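Local coordinates for protein nicotinate phosphoribosyltransferase (Porphyromonas gingivalis, PDB 2IM5) that probably catalyses the ATP-dependent formation of nicotinate ribonucleotide from nicotinate and phosphoribosyl diphosphate, the entry step from nicotinate into NAD biosynthesis, at residues 23-28 and 213-218; 29-34 and 351-356. All coordinates share one frame; numbering follows the deposited sequence.

Contact 1. Residues 23-28 and 213-218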
loop_
_atom_site.group_PDB
_atom_site.type_symbol
_atom_site.label_atom_id
_atom_site.label_comp_id
_atom_site.label_asym_id
_atom_site.label_seq_id
_atom_site.Cartn_x
_atom_site.Cartn_y
_atom_site.Cartn_z
ATOM N N LYS A 23 -4.320 1.652 -18.558
ATOM C CA LYS A 23 -5.339 2.335 -19.339
ATOM C C LYS A 23 -4.933 3.730 -19.768
ATOM O O LYS A 23 -4.979 4.062 -20.952
ATOM C CB LYS A 23 -6.648 2.453 -18.558
ATOM C CG LYS A 23 -7.716 3.223 -19.343
ATOM C CD LYS A 23 -8.965 3.520 -18.542
ATOM C CE LYS A 23 -10.016 4.179 -19.444
ATOM N NZ LYS A 23 -11.221 4.619 -18.691
ATOM N N LEU A 24 -4.531 4.547 -18.798
ATOM C CA LEU A 24 -4.177 5.930 -19.077
ATOM C C LEU A 24 -2.723 6.261 -19.383
ATOM O O LEU A 24 -2.462 7.240 -20.083
ATOM C CB LEU A 24 -4.660 6.817 -17.927
ATOM C CG LEU A 24 -6.164 6.784 -17.611
ATOM C CD1 LEU A 24 -6.423 7.648 -16.357
ATOM C CD2 LEU A 24 -6.975 7.328 -18.812
ATOM N N PHE A 25 -1.781 5.465 -18.884
ATOM C CA PHE A 25 -0.358 5.734 -19.115
ATOM C C PHE A 25 0.422 4.485 -19.529
ATOM O O PHE A 25 1.461 4.169 -18.942
ATOM C CB PHE A 25 0.254 6.311 -17.837
ATOM C CG PHE A 25 -0.499 7.486 -17.293
ATOM C CD1 PHE A 25 -0.465 8.716 -17.950
ATOM C CD2 PHE A 25 -1.287 7.353 -16.157
ATOM C CE1 PHE A 25 -1.223 9.803 -17.481
ATOM C CE2 PHE A 25 -2.044 8.429 -15.678
ATOM C CZ PHE A 25 -2.013 9.656 -16.343
ATOM N N PRO A 26 -0.051 3.772 -20.561
ATOM C CA PRO A 26 0.611 2.554 -21.031
ATOM C C PRO A 26 2.033 2.722 -21.576
ATOM O O PRO A 26 2.738 1.735 -21.779
ATOM C CB PRO A 26 -0.367 2.021 -22.079
ATOM C CG PRO A 26 -0.893 3.279 -22.705
ATOM C CD PRO A 26 -1.159 4.149 -21.463
ATOM N N ARG A 27 2.457 3.960 -21.811
ATOM C CA ARG A 27 3.798 4.211 -22.329
ATOM C C ARG A 27 4.747 4.716 -21.246
ATOM O O ARG A 27 5.942 4.875 -21.484
ATOM C CB ARG A 27 3.757 5.243 -23.458
ATOM C CG ARG A 27 2.985 4.815 -24.692
ATOM C CD ARG A 27 3.125 5.861 -25.788
ATOM N NE ARG A 27 2.781 5.314 -27.098
ATOM C CZ ARG A 27 1.540 5.184 -27.550
ATOM N NH1 ARG A 27 0.521 5.571 -26.797
ATOM N NH2 ARG A 27 1.320 4.651 -28.746
ATOM N N ALA A 28 4.211 4.965 -20.059
ATOM C CA ALA A 28 5.024 5.482 -18.971
ATOM C C ALA A 28 6.059 4.493 -18.459
ATOM O O ALA A 28 5.859 3.281 -18.506
ATOM C CB ALA A 28 4.126 5.936 -17.823
ATOM N N HIS A 213 0.180 6.044 -2.772
ATOM C CA HIS A 213 0.862 7.321 -2.905
ATOM C C HIS A 213 1.513 7.443 -4.277
ATOM O O HIS A 213 1.552 8.536 -4.838
ATOM C CB HIS A 213 1.957 7.473 -1.843
ATOM C CG HIS A 213 1.443 7.677 -0.453
ATOM N ND1 HIS A 213 0.789 8.824 -0.059
ATOM C CD2 HIS A 213 1.487 6.877 0.638
ATOM C CE1 HIS A 213 0.450 8.723 1.213
ATOM N NE2 HIS A 213 0.861 7.550 1.660
ATOM N N GLU A 214 2.022 6.331 -4.816
ATOM C CA GLU A 214 2.700 6.368 -6.116
ATOM C C GLU A 214 1.820 6.950 -7.221
ATOM O O GLU A 214 2.321 7.614 -8.129
ATOM C CB GLU A 214 3.201 4.971 -6.531
ATOM C CG GLU A 214 2.117 3.933 -6.749
ATOM C CD GLU A 214 2.652 2.624 -7.330
ATOM O OE1 GLU A 214 2.950 2.573 -8.546
ATOM O OE2 GLU A 214 2.776 1.643 -6.569
ATOM N N TRP A 215 0.515 6.706 -7.133
ATOM C CA TRP A 215 -0.426 7.214 -8.129
ATOM C C TRP A 215 -0.402 8.734 -8.117
ATOM O O TRP A 215 -0.296 9.360 -9.165
ATOM C CB TRP A 215 -1.840 6.702 -7.834
ATOM C CG TRP A 215 -2.907 7.224 -8.757
ATOM C CD1 TRP A 215 -3.957 8.034 -8.418
ATOM C CD2 TRP A 215 -3.049 6.952 -10.165
ATOM N NE1 TRP A 215 -4.741 8.278 -9.521
ATOM C CE2 TRP A 215 -4.209 7.629 -10.604
ATOM C CE3 TRP A 215 -2.310 6.205 -11.092
ATOM C CZ2 TRP A 215 -4.649 7.579 -11.932
ATOM C CZ3 TRP A 215 -2.745 6.156 -12.419
ATOM C CH2 TRP A 215 -3.907 6.841 -12.824
ATOM N N ILE A 216 -0.472 9.325 -6.928
ATOM C CA ILE A 216 -0.444 10.782 -6.802
ATOM C C ILE A 216 0.940 11.313 -7.176
ATOM O O ILE A 216 1.071 12.312 -7.867
ATOM C CB ILE A 216 -0.736 11.240 -5.357
ATOM C CG1 ILE A 216 -2.005 10.578 -4.825
ATOM C CG2 ILE A 216 -0.870 12.746 -5.313
ATOM C CD1 ILE A 216 -3.227 10.905 -5.590
ATOM N N GLN A 217 1.975 10.638 -6.688
ATOM C CA GLN A 217 3.355 11.034 -6.953
ATOM C C GLN A 217 3.675 11.039 -8.450
ATOM O O GLN A 217 4.399 11.899 -8.936
ATOM C CB GLN A 217 4.294 10.079 -6.234
ATOM C CG GLN A 217 4.294 10.232 -4.735
ATOM C CD GLN A 217 5.228 9.236 -4.073
ATOM O OE1 GLN A 217 4.904 8.054 -3.951
ATOM N NE2 GLN A 217 6.405 9.700 -3.671
ATOM N N PHE A 218 3.146 10.057 -9.174
ATOM C CA PHE A 218 3.369 9.988 -10.611
ATOM C C PHE A 218 2.802 11.269 -11.221
ATOM O O PHE A 218 3.460 11.925 -12.027
ATOM C CB PHE A 218 2.664 8.768 -11.204
ATOM C CG PHE A 218 2.684 8.726 -12.704
ATOM C CD1 PHE A 218 3.860 8.432 -13.390
ATOM C CD2 PHE A 218 1.526 8.997 -13.438
ATOM C CE1 PHE A 218 3.886 8.408 -14.787
ATOM C CE2 PHE A 218 1.543 8.975 -14.835
ATOM C CZ PHE A 218 2.720 8.680 -15.511
#
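F25 and A28, at the two ends of a type I beta turn that follows the last turn of helix 12-24, face F218 on helix 213-223, with the CA atoms of A28 and F218 9.6 Å apart. No hydrogen bond joins the two segments; the turn is closed by A28 N donating to F25 O at 3.1 Å. The contact is carried by an aromatic cluster of F25, W215 and F218. F218 presents its edge to the face of F25 in a T-shaped pair, ring centroids 4.8 Å apart and planes at 63°. Its CE2 stands over the centre of the F25 ring, 3.5 Å from F25 CD2, while CB of L24 lies over the rim of the opposite face, leaving F25 between L24 and helix 213-223. CG of F218 is anti to the backbone N (chi1 172°), directed from the helix toward the turn. Beside CE2, the CZ atom of F218 meets A28 CB at 3.9 Å. W215, three residues before F218 on the same helix, reaches F25 from another direction: its CH2 lies at the edge of the F25 ring, near the ring plane, 3.8 Å from F25 CE2. The same end of the indole receives L24 CD1 at its edge, at a looser 4.4 Å from W215 CH2. The indole nitrogen of W215 donates to the carbonyl of A232. H219 and W236 extend the cluster, both meeting W215 edge-to-face. Helix 213-223 also bears H213, a predicted autophosphorylation site, unmodified here. The buried contact thus joins N-terminal and later family regions, packing the C-terminal end of helix 12-24 and its following turn against helix 213-223, with helix 228-240 alongside touching L24 and F25, and the backbone of A28 hydrogen-bonded to that of L113.

Contact 2. Residues 29-34 and 351-356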
loop_
_atom_site.group_PDB
_atom_site.type_symbol
_atom_site.label_atom_id
_atom_site.label_comp_id
_atom_site.label_asym_id
_atom_site.label_seq_id
_atom_site.Cartn_x
_atom_site.Cartn_y
_atom_site.Cartn_z
ATOM N N TYR A 29 7.170 5.035 -17.973
ATOM C CA TYR A 29 8.251 4.251 -17.398
ATOM C C TYR A 29 8.430 4.705 -15.961
ATOM O O TYR A 29 8.087 5.830 -15.595
ATOM C CB TYR A 29 9.562 4.477 -18.154
ATOM C CG TYR A 29 9.686 3.667 -19.419
ATOM C CD1 TYR A 29 10.382 2.461 -19.427
ATOM C CD2 TYR A 29 9.087 4.095 -20.605
ATOM C CE1 TYR A 29 10.480 1.698 -20.585
ATOM C CE2 TYR A 29 9.179 3.340 -21.768
ATOM C CZ TYR A 29 9.875 2.145 -21.749
ATOM O OH TYR A 29 9.960 1.391 -22.890
ATOM N N GLY A 30 8.968 3.822 -15.139
ATOM C CA GLY A 30 9.200 4.185 -13.756
ATOM C C GLY A 30 10.337 3.377 -13.179
ATOM O O GLY A 30 10.684 2.317 -13.709
ATOM N N GLU A 31 10.947 3.898 -12.121
ATOM C CA GLU A 31 12.007 3.184 -11.431
ATOM C C GLU A 31 11.673 3.153 -9.950
ATOM O O GLU A 31 11.514 4.204 -9.316
ATOM C CB GLU A 31 13.378 3.850 -11.584
ATOM C CG GLU A 31 14.449 3.061 -10.806
ATOM C CD GLU A 31 15.825 3.724 -10.780
ATOM O OE1 GLU A 31 15.960 4.833 -10.213
ATOM O OE2 GLU A 31 16.774 3.123 -11.329
ATOM N N PHE A 32 11.558 1.946 -9.406
ATOM C CA PHE A 32 11.276 1.766 -7.995
ATOM C C PHE A 32 12.601 1.464 -7.299
ATOM O O PHE A 32 13.435 0.718 -7.825
ATOM C CB PHE A 32 10.302 0.602 -7.792
ATOM C CG PHE A 32 8.866 0.951 -8.082
ATOM C CD1 PHE A 32 7.990 1.281 -7.044
ATOM C CD2 PHE A 32 8.392 0.979 -9.389
ATOM C CE1 PHE A 32 6.666 1.634 -7.308
ATOM C CE2 PHE A 32 7.071 1.333 -9.664
ATOM C CZ PHE A 32 6.206 1.660 -8.619
ATOM N N ARG A 33 12.799 2.048 -6.126
ATOM C CA ARG A 33 14.023 1.810 -5.379
ATOM C C ARG A 33 13.748 1.287 -3.980
ATOM O O ARG A 33 12.938 1.840 -3.243
ATOM C CB ARG A 33 14.861 3.085 -5.287
ATOM C CG ARG A 33 15.416 3.532 -6.625
ATOM C CD ARG A 33 16.390 4.681 -6.464
ATOM N NE ARG A 33 16.833 5.178 -7.761
ATOM C CZ ARG A 33 17.716 6.153 -7.928
ATOM N NH1 ARG A 33 18.268 6.743 -6.874
ATOM N NH2 ARG A 33 18.033 6.548 -9.153
ATOM N N PHE A 34 14.427 0.201 -3.636
ATOM C CA PHE A 34 14.312 -0.412 -2.323
ATOM C C PHE A 34 15.084 0.460 -1.342
ATOM O O PHE A 34 16.155 0.959 -1.667
ATOM C CB PHE A 34 14.931 -1.810 -2.355
ATOM C CG PHE A 34 15.129 -2.421 -0.998
ATOM C CD1 PHE A 34 14.096 -3.109 -0.371
ATOM C CD2 PHE A 34 16.354 -2.307 -0.343
ATOM C CE1 PHE A 34 14.278 -3.679 0.890
ATOM C CE2 PHE A 34 16.546 -2.870 0.914
ATOM C CZ PHE A 34 15.502 -3.560 1.531
ATOM N N LEU A 351 8.480 4.513 -5.728
ATOM C CA LEU A 351 8.649 5.026 -7.079
ATOM C C LEU A 351 9.584 6.210 -6.895
ATOM O O LEU A 351 9.237 7.182 -6.228
ATOM C CB LEU A 351 7.308 5.500 -7.649
ATOM C CG LEU A 351 7.386 6.088 -9.061
ATOM C CD1 LEU A 351 7.933 5.037 -10.017
ATOM C CD2 LEU A 351 6.003 6.565 -9.504
ATOM N N TRP A 352 10.766 6.125 -7.478
ATOM C CA TRP A 352 11.762 7.180 -7.343
ATOM C C TRP A 352 11.752 8.203 -8.475
ATOM O O TRP A 352 12.060 9.374 -8.264
ATOM C CB TRP A 352 13.151 6.551 -7.232
ATOM C CG TRP A 352 14.191 7.513 -6.765
ATOM C CD1 TRP A 352 15.096 8.186 -7.532
ATOM C CD2 TRP A 352 14.397 7.949 -5.419
ATOM N NE1 TRP A 352 15.856 9.023 -6.742
ATOM C CE2 TRP A 352 15.446 8.894 -5.441
ATOM C CE3 TRP A 352 13.791 7.632 -4.193
ATOM C CZ2 TRP A 352 15.907 9.529 -4.284
ATOM C CZ3 TRP A 352 14.248 8.259 -3.039
ATOM C CH2 TRP A 352 15.299 9.199 -3.094
ATOM N N LYS A 353 11.421 7.749 -9.676
ATOM C CA LYS A 353 11.361 8.631 -10.837
ATOM C C LYS A 353 10.520 7.983 -11.929
ATOM O O LYS A 353 10.308 6.764 -11.922
ATOM C CB LYS A 353 12.768 8.930 -11.356
ATOM C CG LYS A 353 13.516 7.724 -11.872
ATOM C CD LYS A 353 14.888 8.121 -12.407
ATOM C CE LYS A 353 15.596 6.929 -13.025
ATOM N NZ LYS A 353 16.950 7.278 -13.526
ATOM N N CYS A 354 10.047 8.799 -12.861
ATOM C CA CYS A 354 9.213 8.312 -13.943
ATOM C C CYS A 354 9.268 9.244 -15.146
ATOM O O CYS A 354 9.853 10.327 -15.092
ATOM C CB CYS A 354 7.764 8.216 -13.465
ATOM S SG CYS A 354 7.107 9.785 -12.847
ATOM N N LYS A 355 8.648 8.801 -16.228
ATOM C CA LYS A 355 8.564 9.575 -17.457
ATOM C C LYS A 355 7.268 9.163 -18.151
ATOM O O LYS A 355 6.777 8.054 -17.938
ATOM C CB LYS A 355 9.774 9.305 -18.352
ATOM C CG LYS A 355 10.017 7.850 -18.654
ATOM C CD LYS A 355 11.095 7.677 -19.716
ATOM C CE LYS A 355 12.420 8.266 -19.296
ATOM N NZ LYS A 355 13.446 8.084 -20.367
ATOM N N MET A 356 6.712 10.059 -18.965
ATOM C CA MET A 356 5.458 9.802 -19.667
ATOM C C MET A 356 5.601 8.790 -20.809
ATOM O O MET A 356 4.704 7.988 -21.064
ATOM C CB MET A 356 4.895 11.116 -20.220
ATOM C CG MET A 356 3.472 10.989 -20.727
ATOM S SD MET A 356 2.310 10.632 -19.381
ATOM C CE MET A 356 1.398 12.158 -19.372
#
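R33 lays its guanidinium flat on the indole of W352, the planes 11° and the centres 3.8 Å apart. CD1 of W352 sits beneath the centre of the guanidinium; R33 CZ lies off-centre over the five-membered ring in a cation-pi contact, and R33 CD adds a CH-pi contact over the same ring. E31 fixes the guanidinium's rotation from its edge: OE1 takes R33 NE at 2.6 Å, from above the carboxylate plane, and R33 NH2 at 2.9 Å through its syn lone pair. K353, extended beyond CG, brings CE to 3.5 Å from E31 OE1; its ammonium stays beyond salt-bridge distance but probably adds to the positive field around the carboxylate, and lies against W362 in a cation-pi contact. On the other sheet face, L351 CD1 lies over the F32 ring, 4.1 Å from its centroid. Y29 CB packs on K355 CG at 3.4 Å. The backbones run antiparallel, with Y29 and K355 exchanging two hydrogen bonds. E31 N donates to K353 O, whereas E31 O receives W352 N at 2.8 Å. W352 and K353 therefore both face E31, a classic beta bulge within the antiparallel sheet, where strand 29-36 lies between 105-110 and 347-355.

From the N terminus, helix 12-24 leads through the turn of contact 1 straight into strand 29-36 of contact 2. Contact 1 then closes a loop of 184 intervening residues when the chain returns as helix 213-223, and contact 2 closes a longer one of 316 when strand 347-355 arrives. The segments alternate, so the two loops cross. Their centres lie 10 Å apart and the contacts touch: F218 CD1 is 3.6 Å from C354 SG, and F25 CD1 is 3.7 Å from M356 SD. Helix 213-223 thus packs against the antiparallel sheet as well as the turn, and both contacts join the N-terminal family region to the later one.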